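Local structure of NAD(P)H dehydrogenase (quinone) (1XDI) at residues T29-I34 against M108-I113; D37-A42 against D100-L105; C48-T53 against T92-Q97. The protein reduces quinones to quinols with NADH or NADPH, using one bound FAD per subunit of a homotetramer, and may raise resistance to reactive oxygen intermediates. One frame throughout, in Å; residues are numbered along the deposited sequence.

Interaction 1. Residues T29-I34 against M108-I113; sequences TQVTVI and MGVQVI. With FAD (flavin-adenine dinucleotide), chain C.
V33 O accepts from two neighbours on the adjacent strand: the N-H of I113, in a nearly straight bond (I113 N to V33 O 2.8 Å, 170° at the hydrogen), and the CA-H of V112, with V112 CA 3.4 Å from V33 O. On the residue before V112, the carbonyl oxygen of Q111 takes V33 N at 3.0 Å, the donor tilted 32° from the carbonyl plane, together with a CA-H contact from T32. Q111 N completes the ladder on V31 O. This is parallel pairing, here of strand 29-35 with strand 111-114, which forms one edge of the five-stranded Rossmann-type sheet of the FAD domain. On the face carrying V33 and V112, CG1 of V110 stands anti to its own backbone N (chi1 170°) and meets V33 CG2 at 3.9 Å, while A22 of helix 12-24 packs against V110. The other face holds T32, I34, Q111 and I113: I34 CG1 lies 4.3 Å from I113 CB, and A133 of strand 129-134 touches both isoleucines. At the exposed end, the bent side chain of Q111 turns back to give NE2 to G109 O, well above that carbonyl's plane. I34 O comes 3.1 Å from C2A of the FAD adenine.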
loop_
_atom_site.group_PDB
_atom_site.type_symbol
_atom_site.label_atom_id
_atom_site.label_comp_id
_atom_site.label_asym_id
_atom_site.label_seq_id
_atom_site.Cartn_x
_atom_site.Cartn_y
_atom_site.Cartn_z
ATOM N N THR A 29 25.906 -7.701 -20.635
ATOM C CA THR A 29 27.091 -7.377 -19.823
ATOM C C THR A 29 28.255 -8.367 -19.758
ATOM O O THR A 29 28.139 -9.555 -20.039
ATOM C CB THR A 29 26.747 -7.168 -18.340
ATOM O OG1 THR A 29 26.353 -8.423 -17.782
ATOM C CG2 THR A 29 25.659 -6.153 -18.157
ATOM N N GLN A 30 29.391 -7.847 -19.327
ATOM C CA GLN A 30 30.563 -8.680 -19.107
ATOM C C GLN A 30 31.116 -8.231 -17.739
ATOM O O GLN A 30 31.757 -7.178 -17.604
ATOM C CB GLN A 30 31.603 -8.490 -20.207
ATOM C CG GLN A 30 32.655 -9.540 -20.121
ATOM C CD GLN A 30 33.991 -9.045 -20.515
ATOM O OE1 GLN A 30 34.343 -8.997 -21.716
ATOM N NE2 GLN A 30 34.772 -8.646 -19.509
ATOM N N VAL A 31 30.867 -9.035 -16.720
ATOM C CA VAL A 31 31.294 -8.678 -15.370
ATOM C C VAL A 31 32.637 -9.301 -14.947
ATOM O O VAL A 31 32.821 -10.502 -14.922
ATOM C CB VAL A 31 30.177 -9.107 -14.332
ATOM C CG1 VAL A 31 30.329 -8.372 -13.022
ATOM C CG2 VAL A 31 28.794 -8.900 -14.942
ATOM N N THR A 32 33.566 -8.457 -14.574
ATOM C CA THR A 32 34.862 -8.913 -14.086
ATOM C C THR A 32 35.010 -8.474 -12.641
ATOM O O THR A 32 34.789 -7.318 -12.365
ATOM C CB THR A 32 35.942 -8.222 -14.838
ATOM O OG1 THR A 32 35.584 -8.158 -16.243
ATOM C CG2 THR A 32 37.226 -8.906 -14.587
ATOM N N VAL A 33 35.344 -9.378 -11.717
ATOM C CA VAL A 33 35.561 -9.034 -10.281
ATOM C C VAL A 33 37.049 -9.248 -10.043
ATOM O O VAL A 33 37.522 -10.350 -10.220
ATOM C CB VAL A 33 34.807 -9.991 -9.285
ATOM C CG1 VAL A 33 35.280 -9.736 -7.822
ATOM C CG2 VAL A 33 33.325 -9.767 -9.340
ATOM N N ILE A 34 37.786 -8.203 -9.686
ATOM C CA ILE A 34 39.235 -8.268 -9.385
ATOM C C ILE A 34 39.298 -8.097 -7.868
ATOM O O ILE A 34 39.041 -7.010 -7.340
ATOM C CB ILE A 34 39.989 -7.091 -9.996
ATOM C CG1 ILE A 34 39.731 -7.054 -11.518
ATOM C CG2 ILE A 34 41.406 -7.111 -9.522
ATOM C CD1 ILE A 34 40.270 -5.840 -12.245
ATOM N N MET A 108 27.932 -18.354 -12.981
ATOM C CA MET A 108 27.009 -17.352 -13.482
ATOM C C MET A 108 27.736 -16.594 -14.601
ATOM O O MET A 108 27.217 -15.639 -15.214
ATOM C CB MET A 108 26.560 -16.412 -12.355
ATOM C CG MET A 108 25.126 -15.913 -12.518
ATOM S SD MET A 108 23.851 -17.054 -11.835
ATOM C CE MET A 108 23.981 -18.623 -12.915
ATOM N N GLY A 109 28.965 -17.034 -14.846
ATOM C CA GLY A 109 29.756 -16.462 -15.912
ATOM C C GLY A 109 30.520 -15.219 -15.534
ATOM O O GLY A 109 30.921 -14.432 -16.389
ATOM N N VAL A 110 30.711 -15.007 -14.247
ATOM C CA VAL A 110 31.461 -13.841 -13.833
ATOM C C VAL A 110 32.930 -14.226 -13.918
ATOM O O VAL A 110 33.298 -15.316 -13.511
ATOM C CB VAL A 110 31.051 -13.444 -12.392
ATOM C CG1 VAL A 110 31.964 -12.387 -11.839
ATOM C CG2 VAL A 110 29.619 -12.926 -12.409
ATOM N N GLN A 111 33.750 -13.347 -14.497
ATOM C CA GLN A 111 35.231 -13.538 -14.617
ATOM C C GLN A 111 35.939 -13.044 -13.358
ATOM O O GLN A 111 36.128 -11.840 -13.186
ATOM C CB GLN A 111 35.806 -12.748 -15.818
ATOM C CG GLN A 111 35.094 -13.076 -17.146
ATOM C CD GLN A 111 34.880 -14.565 -17.296
ATOM O OE1 GLN A 111 35.850 -15.333 -17.450
ATOM N NE2 GLN A 111 33.624 -15.002 -17.205
ATOM N N VAL A 112 36.315 -13.965 -12.472
ATOM C CA VAL A 112 37.002 -13.595 -11.237
ATOM C C VAL A 112 38.496 -13.557 -11.504
ATOM O O VAL A 112 39.025 -14.512 -12.077
ATOM C CB VAL A 112 36.778 -14.618 -10.176
ATOM C CG1 VAL A 112 37.329 -14.126 -8.902
ATOM C CG2 VAL A 112 35.334 -14.869 -10.025
ATOM N N ILE A 113 39.162 -12.460 -11.127
ATOM C CA ILE A 113 40.619 -12.313 -11.283
ATOM C C ILE A 113 41.280 -12.012 -9.945
ATOM O O ILE A 113 41.197 -10.902 -9.442
ATOM C CB ILE A 113 41.020 -11.134 -12.200
ATOM C CG1 ILE A 113 40.714 -11.438 -13.660
ATOM C CG2 ILE A 113 42.517 -10.821 -12.015
ATOM C CD1 ILE A 113 41.253 -10.392 -14.587
HETATM P PA FAD C . 35.232 -6.267 2.472
HETATM O O1A FAD C . 36.143 -5.722 3.564
HETATM O O2A FAD C . 34.299 -7.409 2.873
HETATM O O5B FAD C . 36.177 -6.710 1.361
HETATM C C5B FAD C . 36.657 -5.932 0.262
HETATM C C4B FAD C . 37.639 -6.926 -0.322
HETATM O O4B FAD C . 38.251 -6.442 -1.489
HETATM C C3B FAD C . 38.870 -7.426 0.608
HETATM O O3B FAD C . 38.620 -8.658 1.287
HETATM C C2B FAD C . 40.026 -7.495 -0.273
HETATM O O2B FAD C . 40.505 -8.777 -0.688
HETATM C C1B FAD C . 39.644 -6.730 -1.515
HETATM N N9A FAD C . 40.422 -5.608 -1.865
HETATM C C8A FAD C . 40.943 -4.540 -1.163
HETATM N N7A FAD C . 41.641 -3.716 -1.902
HETATM C C5A FAD C . 41.584 -4.256 -3.153
HETATM C C6A FAD C . 42.115 -3.893 -4.402
HETATM N N6A FAD C . 42.853 -2.816 -4.574
HETATM N N1A FAD C . 41.846 -4.705 -5.484
HETATM C C2A FAD C . 41.099 -5.814 -5.366
HETATM N N3A FAD C . 40.537 -6.245 -4.172
HETATM C C4A FAD C . 40.881 -5.337 -3.117
HETATM N N1 FAD C . 28.663 -6.594 9.307
HETATM C C2 FAD C . 27.414 -7.141 9.421
HETATM O O2 FAD C . 26.498 -6.841 8.631
HETATM N N3 FAD C . 27.175 -8.042 10.433
HETATM C C4 FAD C . 28.084 -8.468 11.360
HETATM O O4 FAD C . 27.742 -9.285 12.214
HETATM C C4X FAD C . 29.297 -7.930 11.247
HETATM N N5 FAD C . 30.262 -8.368 12.198
HETATM C C5X FAD C . 31.557 -7.801 12.076
HETATM C C6 FAD C . 32.585 -8.191 12.962
HETATM C C7 FAD C . 33.899 -7.655 12.892
HETATM C C7M FAD C . 34.987 -8.131 13.885
HETATM C C8 FAD C . 34.164 -6.673 11.893
HETATM C C8M FAD C . 35.526 -6.017 11.739
HETATM C C9 FAD C . 33.199 -6.285 11.010
HETATM C C9A FAD C . 31.915 -6.820 11.044
HETATM N N10 FAD C . 30.832 -6.454 10.111
HETATM C C10 FAD C . 29.582 -6.996 10.209
HETATM C "C1'" FAD C . 31.176 -5.540 9.089
HETATM C "C2'" FAD C . 31.219 -6.112 7.702
HETATM O "O2'" FAD C . 32.141 -7.258 7.695
HETATM C "C3'" FAD C . 31.674 -5.113 6.677
HETATM O "O3'" FAD C . 30.691 -4.116 6.572
HETATM C "C4'" FAD C . 31.808 -5.649 5.265
HETATM O "O4'" FAD C . 32.879 -6.654 5.424
HETATM C "C5'" FAD C . 32.339 -4.766 4.245
HETATM O "O5'" FAD C . 32.277 -5.428 2.990
HETATM P P FAD C . 32.911 -4.870 1.677
HETATM O O1P FAD C . 32.505 -5.781 0.671
HETATM O O2P FAD C . 32.654 -3.433 1.437
HETATM O O3P FAD C . 34.408 -5.015 2.019
#

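Interaction 2. Residues D37-A42 against D100-L105; sequences DGIGGA and DITAQL. With FAD (flavin-adenine dinucleotide), chain C.
I39 sits within a type II turn, closed by G41 N to G38 O, that carries the chain past helix 83-107 with I39 CA 5.7 Å from T102 CA. No hydrogen bond joins the two segments; the branched side chain of I39 makes most of the contact. Its CG2, anti to the backbone N, meets CG2 of I101 at 3.5 Å and also CD1 of L105, the isoleucine and leucine approaching tip to tip. Lower on the same side chain, I39 CB lies 3.5 Å from T102 OG1, a hydroxyl already bonded to S98 O one helical turn earlier. I101 CD1 reaches past I39 to G40 CA at 4.0 Å. The turn belongs to the loop after strand 29-35, the second strand of the Rossmann-type fold, where the ribose of the FAD adenosine is bound. D37 N donates to FAD O2B at 2.9 Å (143° at the hydrogen), A42 N makes a weak bond to FAD O3B, and D35 adds a carboxylate bond to the cofactor. Y15 of helix 12-24 packs on both I39 and I101, and the carbonyl of I39 is taken by S98 OG. At the start of the helix segment, D100 forms a salt bridge with K393 of the second subunit.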
loop_
_atom_site.group_PDB
_atom_site.type_symbol
_atom_site.label_atom_id
_atom_site.label_comp_id
_atom_site.label_asym_id
_atom_site.label_seq_id
_atom_site.Cartn_x
_atom_site.Cartn_y
_atom_site.Cartn_z
ATOM N N ASP A 37 41.974 -10.912 -1.942
ATOM C CA ASP A 37 42.003 -11.959 -0.929
ATOM C C ASP A 37 41.075 -13.140 -1.095
ATOM O O ASP A 37 41.206 -14.129 -0.395
ATOM C CB ASP A 37 41.825 -11.354 0.476
ATOM C CG ASP A 37 42.961 -10.382 0.845
ATOM O OD1 ASP A 37 44.105 -10.641 0.366
ATOM O OD2 ASP A 37 42.697 -9.389 1.599
ATOM N N GLY A 38 40.134 -13.059 -2.013
ATOM C CA GLY A 38 39.241 -14.188 -2.164
ATOM C C GLY A 38 37.825 -13.788 -1.867
ATOM O O GLY A 38 37.543 -13.171 -0.814
ATOM N N ILE A 39 36.963 -14.154 -2.829
ATOM C CA ILE A 39 35.527 -13.906 -2.851
ATOM C C ILE A 39 34.824 -14.117 -1.521
ATOM O O ILE A 39 34.834 -15.223 -0.956
ATOM C CB ILE A 39 34.844 -14.760 -3.897
ATOM C CG1 ILE A 39 35.605 -14.634 -5.217
ATOM C CG2 ILE A 39 33.412 -14.281 -4.093
ATOM C CD1 ILE A 39 35.747 -13.248 -5.762
ATOM N N GLY A 40 34.199 -13.039 -1.045
ATOM C CA GLY A 40 33.509 -13.062 0.218
ATOM C C GLY A 40 34.163 -11.961 0.997
ATOM O O GLY A 40 33.614 -11.453 1.991
ATOM N N GLY A 41 35.354 -11.595 0.533
ATOM C CA GLY A 41 36.134 -10.556 1.184
ATOM C C GLY A 41 36.341 -10.750 2.675
ATOM O O GLY A 41 36.084 -11.807 3.215
ATOM N N ALA A 42 36.802 -9.708 3.342
ATOM C CA ALA A 42 37.052 -9.759 4.781
ATOM C C ALA A 42 35.843 -10.076 5.601
ATOM O O ALA A 42 35.989 -10.668 6.635
ATOM C CB ALA A 42 37.677 -8.441 5.281
ATOM N N ASP A 100 31.450 -21.348 -1.771
ATOM C CA ASP A 100 30.096 -21.334 -2.300
ATOM C C ASP A 100 29.903 -20.118 -3.170
ATOM O O ASP A 100 29.410 -20.251 -4.278
ATOM C CB ASP A 100 29.057 -21.336 -1.177
ATOM C CG ASP A 100 28.944 -22.697 -0.493
ATOM O OD1 ASP A 100 29.820 -23.535 -0.729
ATOM O OD2 ASP A 100 27.999 -22.941 0.280
ATOM N N ILE A 101 30.331 -18.946 -2.698
ATOM C CA ILE A 101 30.180 -17.706 -3.470
ATOM C C ILE A 101 31.013 -17.658 -4.760
ATOM O O ILE A 101 30.565 -17.169 -5.831
ATOM C CB ILE A 101 30.559 -16.465 -2.620
ATOM C CG1 ILE A 101 29.841 -16.524 -1.277
ATOM C CG2 ILE A 101 30.145 -15.129 -3.332
ATOM C CD1 ILE A 101 30.278 -15.396 -0.421
ATOM N N THR A 102 32.236 -18.154 -4.669
ATOM C CA THR A 102 33.054 -18.133 -5.861
ATOM C C THR A 102 32.365 -18.974 -6.918
ATOM O O THR A 102 32.225 -18.541 -8.060
ATOM C CB THR A 102 34.436 -18.707 -5.606
ATOM O OG1 THR A 102 34.911 -18.202 -4.355
ATOM C CG2 THR A 102 35.391 -18.286 -6.717
ATOM N N ALA A 103 31.903 -20.155 -6.520
ATOM C CA ALA A 103 31.276 -21.058 -7.461
ATOM C C ALA A 103 30.023 -20.431 -8.112
ATOM O O ALA A 103 29.770 -20.576 -9.312
ATOM C CB ALA A 103 30.957 -22.385 -6.759
ATOM N N GLN A 104 29.263 -19.684 -7.331
ATOM C CA GLN A 104 28.075 -19.075 -7.882
ATOM C C GLN A 104 28.461 -18.025 -8.923
ATOM O O GLN A 104 27.890 -18.023 -10.025
ATOM C CB GLN A 104 27.296 -18.435 -6.771
ATOM C CG GLN A 104 25.836 -18.214 -7.018
ATOM C CD GLN A 104 25.233 -17.305 -5.947
ATOM O OE1 GLN A 104 25.706 -17.263 -4.792
ATOM N NE2 GLN A 104 24.191 -16.588 -6.317
ATOM N N LEU A 105 29.414 -17.145 -8.576
ATOM C CA LEU A 105 29.877 -16.102 -9.487
ATOM C C LEU A 105 30.366 -16.756 -10.757
ATOM O O LEU A 105 29.959 -16.383 -11.856
ATOM C CB LEU A 105 31.054 -15.313 -8.903
ATOM C CG LEU A 105 30.922 -14.420 -7.670
ATOM C CD1 LEU A 105 32.207 -13.595 -7.494
ATOM C CD2 LEU A 105 29.712 -13.505 -7.802
HETATM P PA FAD C . 35.232 -6.267 2.472
HETATM O O1A FAD C . 36.143 -5.722 3.564
HETATM O O2A FAD C . 34.299 -7.409 2.873
HETATM O O5B FAD C . 36.177 -6.710 1.361
HETATM C C5B FAD C . 36.657 -5.932 0.262
HETATM C C4B FAD C . 37.639 -6.926 -0.322
HETATM O O4B FAD C . 38.251 -6.442 -1.489
HETATM C C3B FAD C . 38.870 -7.426 0.608
HETATM O O3B FAD C . 38.620 -8.658 1.287
HETATM C C2B FAD C . 40.026 -7.495 -0.273
HETATM O O2B FAD C . 40.505 -8.777 -0.688
HETATM C C1B FAD C . 39.644 -6.730 -1.515
HETATM N N9A FAD C . 40.422 -5.608 -1.865
HETATM C C8A FAD C . 40.943 -4.540 -1.163
HETATM N N7A FAD C . 41.641 -3.716 -1.902
HETATM C C5A FAD C . 41.584 -4.256 -3.153
HETATM C C6A FAD C . 42.115 -3.893 -4.402
HETATM N N6A FAD C . 42.853 -2.816 -4.574
HETATM N N1A FAD C . 41.846 -4.705 -5.484
HETATM C C2A FAD C . 41.099 -5.814 -5.366
HETATM N N3A FAD C . 40.537 -6.245 -4.172
HETATM C C4A FAD C . 40.881 -5.337 -3.117
HETATM N N1 FAD C . 28.663 -6.594 9.307
HETATM C C2 FAD C . 27.414 -7.141 9.421
HETATM O O2 FAD C . 26.498 -6.841 8.631
HETATM N N3 FAD C . 27.175 -8.042 10.433
HETATM C C4 FAD C . 28.084 -8.468 11.360
HETATM O O4 FAD C . 27.742 -9.285 12.214
HETATM C C4X FAD C . 29.297 -7.930 11.247
HETATM N N5 FAD C . 30.262 -8.368 12.198
HETATM C C5X FAD C . 31.557 -7.801 12.076
HETATM C C6 FAD C . 32.585 -8.191 12.962
HETATM C C7 FAD C . 33.899 -7.655 12.892
HETATM C C7M FAD C . 34.987 -8.131 13.885
HETATM C C8 FAD C . 34.164 -6.673 11.893
HETATM C C8M FAD C . 35.526 -6.017 11.739
HETATM C C9 FAD C . 33.199 -6.285 11.010
HETATM C C9A FAD C . 31.915 -6.820 11.044
HETATM N N10 FAD C . 30.832 -6.454 10.111
HETATM C C10 FAD C . 29.582 -6.996 10.209
HETATM C "C1'" FAD C . 31.176 -5.540 9.089
HETATM C "C2'" FAD C . 31.219 -6.112 7.702
HETATM O "O2'" FAD C . 32.141 -7.258 7.695
HETATM C "C3'" FAD C . 31.674 -5.113 6.677
HETATM O "O3'" FAD C . 30.691 -4.116 6.572
HETATM C "C4'" FAD C . 31.808 -5.649 5.265
HETATM O "O4'" FAD C . 32.879 -6.654 5.424
HETATM C "C5'" FAD C . 32.339 -4.766 4.245
HETATM O "O5'" FAD C . 32.277 -5.428 2.990
HETATM P P FAD C . 32.911 -4.870 1.677
HETATM O O1P FAD C . 32.505 -5.781 0.671
HETATM O O2P FAD C . 32.654 -3.433 1.437
HETATM O O3P FAD C . 34.408 -5.015 2.019
#

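Interaction 3. Residues C48-T53 against T92-Q97; sequences CVPSKT and TLAAAQ. With FAD (flavin-adenine dinucleotide), chain C.
L93 can be followed outward from helix 83-107 into the side of helix 48-64. Its CB lies 4.2 Å from T53 CG2. CG stands anti to the backbone N (chi1 -174°), and beyond it the two methyls divide their partners. CD1 meets T53 CG2 at 3.7 Å, threonine and leucine reaching toward each other tip to tip. CD2 packs against V49 CG1 at 3.6 Å and also touches T53 OG1. V49 and T53, one helical turn apart, thus both receive the leucine.

The two segments run at 141° to each other, with axes 9.4 Å apart at closest approach, and no hydrogen bond crosses between them. V49 spreads its branches over the partner helix: CG1 also lies against the backbone of A94, and CG2 meets the aliphatic CG of Q97 at 4.2 Å. P50 CG makes a looser contact with A94 CB. Beyond CG, the bent chain of Q97 sends its amide to the second subunit, where OE1 accepts from K393 NZ and NE2 donates to T388 O; both polar ends are therefore satisfied across the subunit interface.

Another side of helix 48-64 faces the flavin. K52 NZ donates to FAD N5 at 3.1 Å, with a weak bond to FAD O4, a bond to S51 OG, and a salt bridge to E196. C48 SG lies over the isoalloxazine face, 3.4 Å from FAD C4. In classical members of this flavoprotein disulphide reductase family, the second cysteine of a redox-active CxxxxC pair has the place of C48 at the start of this helix; by the spacing of the motif the first cysteine corresponds to A43, on the short helix 41-45, and C48 keeps its place over the flavin face.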
loop_
_atom_site.group_PDB
_atom_site.type_symbol
_atom_site.label_atom_id
_atom_site.label_comp_id
_atom_site.label_asym_id
_atom_site.label_seq_id
_atom_site.Cartn_x
_atom_site.Cartn_y
_atom_site.Cartn_z
ATOM N N CYS A 48 33.457 -10.635 9.892
ATOM C CA CYS A 48 32.092 -11.065 10.138
ATOM C C CYS A 48 31.800 -12.573 10.284
ATOM O O CYS A 48 31.588 -13.057 11.402
ATOM C CB CYS A 48 31.171 -10.443 9.088
ATOM S SG CYS A 48 29.510 -10.917 9.402
ATOM N N VAL A 49 31.744 -13.298 9.173
ATOM C CA VAL A 49 31.482 -14.731 9.260
ATOM C C VAL A 49 32.259 -15.454 10.420
ATOM O O VAL A 49 31.633 -16.196 11.199
ATOM C CB VAL A 49 31.741 -15.442 7.894
ATOM C CG1 VAL A 49 31.892 -16.928 8.097
ATOM C CG2 VAL A 49 30.603 -15.118 6.947
ATOM N N PRO A 50 33.599 -15.255 10.551
ATOM C CA PRO A 50 34.391 -15.895 11.628
ATOM C C PRO A 50 33.962 -15.528 13.081
ATOM O O PRO A 50 33.660 -16.437 13.868
ATOM C CB PRO A 50 35.814 -15.450 11.329
ATOM C CG PRO A 50 35.843 -15.350 9.871
ATOM C CD PRO A 50 34.501 -14.679 9.537
ATOM N N SER A 51 33.928 -14.241 13.459
ATOM C CA SER A 51 33.471 -13.910 14.829
ATOM C C SER A 51 32.123 -14.577 15.157
ATOM O O SER A 51 31.972 -15.155 16.249
ATOM C CB SER A 51 33.343 -12.399 15.078
ATOM O OG SER A 51 32.796 -11.719 13.950
ATOM N N LYS A 52 31.155 -14.521 14.228
ATOM C CA LYS A 52 29.856 -15.139 14.451
ATOM C C LYS A 52 30.022 -16.632 14.593
ATOM O O LYS A 52 29.291 -17.253 15.352
ATOM C CB LYS A 52 28.857 -14.824 13.311
ATOM C CG LYS A 52 28.009 -13.497 13.454
ATOM C CD LYS A 52 28.845 -12.242 13.314
ATOM C CE LYS A 52 28.873 -11.425 14.596
ATOM N NZ LYS A 52 29.885 -10.328 14.542
ATOM N N THR A 53 30.975 -17.215 13.877
ATOM C CA THR A 53 31.202 -18.653 13.991
ATOM C C THR A 53 31.756 -18.887 15.385
ATOM O O THR A 53 31.193 -19.653 16.185
ATOM C CB THR A 53 32.206 -19.137 12.951
ATOM O OG1 THR A 53 31.861 -18.523 11.712
ATOM C CG2 THR A 53 32.167 -20.668 12.756
ATOM N N THR A 92 37.844 -23.335 8.712
ATOM C CA THR A 92 37.133 -24.251 7.827
ATOM C C THR A 92 35.765 -23.773 7.250
ATOM O O THR A 92 35.547 -23.837 6.025
ATOM C CB THR A 92 37.020 -25.641 8.549
ATOM O OG1 THR A 92 37.915 -26.520 7.899
ATOM C CG2 THR A 92 35.579 -26.211 8.535
ATOM N N LEU A 93 34.859 -23.320 8.129
ATOM C CA LEU A 93 33.533 -22.792 7.736
ATOM C C LEU A 93 33.704 -21.545 6.851
ATOM O O LEU A 93 33.013 -21.349 5.845
ATOM C CB LEU A 93 32.744 -22.377 8.973
ATOM C CG LEU A 93 31.309 -21.933 8.750
ATOM C CD1 LEU A 93 30.589 -22.431 9.963
ATOM C CD2 LEU A 93 31.111 -20.434 8.518
ATOM N N ALA A 94 34.632 -20.683 7.265
ATOM C CA ALA A 94 34.908 -19.461 6.529
ATOM C C ALA A 94 35.190 -19.820 5.067
ATOM O O ALA A 94 34.573 -19.253 4.151
ATOM C CB ALA A 94 36.086 -18.753 7.144
ATOM N N ALA A 95 36.087 -20.801 4.898
ATOM C CA ALA A 95 36.538 -21.312 3.626
ATOM C C ALA A 95 35.408 -21.810 2.733
ATOM O O ALA A 95 35.458 -21.640 1.494
ATOM C CB ALA A 95 37.536 -22.409 3.867
ATOM N N ALA A 96 34.395 -22.422 3.343
ATOM C CA ALA A 96 33.270 -22.958 2.580
ATOM C C ALA A 96 32.309 -21.845 2.092
ATOM O O ALA A 96 31.757 -21.889 0.997
ATOM C CB ALA A 96 32.532 -23.980 3.436
ATOM N N GLN A 97 32.124 -20.847 2.930
ATOM C CA GLN A 97 31.275 -19.714 2.616
ATOM C C GLN A 97 31.921 -19.014 1.418
ATOM O O GLN A 97 31.241 -18.522 0.539
ATOM C CB GLN A 97 31.215 -18.783 3.842
ATOM C CG GLN A 97 29.926 -17.986 3.976
ATOM C CD GLN A 97 28.690 -18.680 3.387
ATOM O OE1 GLN A 97 28.446 -19.858 3.646
ATOM N NE2 GLN A 97 27.901 -17.927 2.613
HETATM P PA FAD C . 35.232 -6.267 2.472
HETATM O O1A FAD C . 36.143 -5.722 3.564
HETATM O O2A FAD C . 34.299 -7.409 2.873
HETATM O O5B FAD C . 36.177 -6.710 1.361
HETATM C C5B FAD C . 36.657 -5.932 0.262
HETATM C C4B FAD C . 37.639 -6.926 -0.322
HETATM O O4B FAD C . 38.251 -6.442 -1.489
HETATM C C3B FAD C . 38.870 -7.426 0.608
HETATM O O3B FAD C . 38.620 -8.658 1.287
HETATM C C2B FAD C . 40.026 -7.495 -0.273
HETATM O O2B FAD C . 40.505 -8.777 -0.688
HETATM C C1B FAD C . 39.644 -6.730 -1.515
HETATM N N9A FAD C . 40.422 -5.608 -1.865
HETATM C C8A FAD C . 40.943 -4.540 -1.163
HETATM N N7A FAD C . 41.641 -3.716 -1.902
HETATM C C5A FAD C . 41.584 -4.256 -3.153
HETATM C C6A FAD C . 42.115 -3.893 -4.402
HETATM N N6A FAD C . 42.853 -2.816 -4.574
HETATM N N1A FAD C . 41.846 -4.705 -5.484
HETATM C C2A FAD C . 41.099 -5.814 -5.366
HETATM N N3A FAD C . 40.537 -6.245 -4.172
HETATM C C4A FAD C . 40.881 -5.337 -3.117
HETATM N N1 FAD C . 28.663 -6.594 9.307
HETATM C C2 FAD C . 27.414 -7.141 9.421
HETATM O O2 FAD C . 26.498 -6.841 8.631
HETATM N N3 FAD C . 27.175 -8.042 10.433
HETATM C C4 FAD C . 28.084 -8.468 11.360
HETATM O O4 FAD C . 27.742 -9.285 12.214
HETATM C C4X FAD C . 29.297 -7.930 11.247
HETATM N N5 FAD C . 30.262 -8.368 12.198
HETATM C C5X FAD C . 31.557 -7.801 12.076
HETATM C C6 FAD C . 32.585 -8.191 12.962
HETATM C C7 FAD C . 33.899 -7.655 12.892
HETATM C C7M FAD C . 34.987 -8.131 13.885
HETATM C C8 FAD C . 34.164 -6.673 11.893
HETATM C C8M FAD C . 35.526 -6.017 11.739
HETATM C C9 FAD C . 33.199 -6.285 11.010
HETATM C C9A FAD C . 31.915 -6.820 11.044
HETATM N N10 FAD C . 30.832 -6.454 10.111
HETATM C C10 FAD C . 29.582 -6.996 10.209
HETATM C "C1'" FAD C . 31.176 -5.540 9.089
HETATM C "C2'" FAD C . 31.219 -6.112 7.702
HETATM O "O2'" FAD C . 32.141 -7.258 7.695
HETATM C "C3'" FAD C . 31.674 -5.113 6.677
HETATM O "O3'" FAD C . 30.691 -4.116 6.572
HETATM C "C4'" FAD C . 31.808 -5.649 5.265
HETATM O "O4'" FAD C . 32.879 -6.654 5.424
HETATM C "C5'" FAD C . 32.339 -4.766 4.245
HETATM O "O5'" FAD C . 32.277 -5.428 2.990
HETATM P P FAD C . 32.911 -4.870 1.677
HETATM O O1P FAD C . 32.505 -5.781 0.671
HETATM O O2P FAD C . 32.654 -3.433 1.437
HETATM O O3P FAD C . 34.408 -5.015 2.019
#

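How the interactions relate
All three interactions lie along one extended FAD, from the adenine at interaction 1, past the adenosine ribose at interaction 2, to the isoalloxazine at interaction 3. Each is mostly buried, although interaction 1 has an exposed edge at Q111. Backbone hydrogen bonds define the strand pairing, whereas the other two rely on apolar side chains and have no hydrogen bond across. Helix 83-107 serves both interactions 2 and 3, and its next strand, 111-114, enters interaction 1. Interactions 1 and 2 touch directly: I39 CD1 packs on V33 and V112, and V110 N probably bonds L105 O. Interactions 2 and 3 also border the second subunit, through D100 and Q97, which share K393 of that chain.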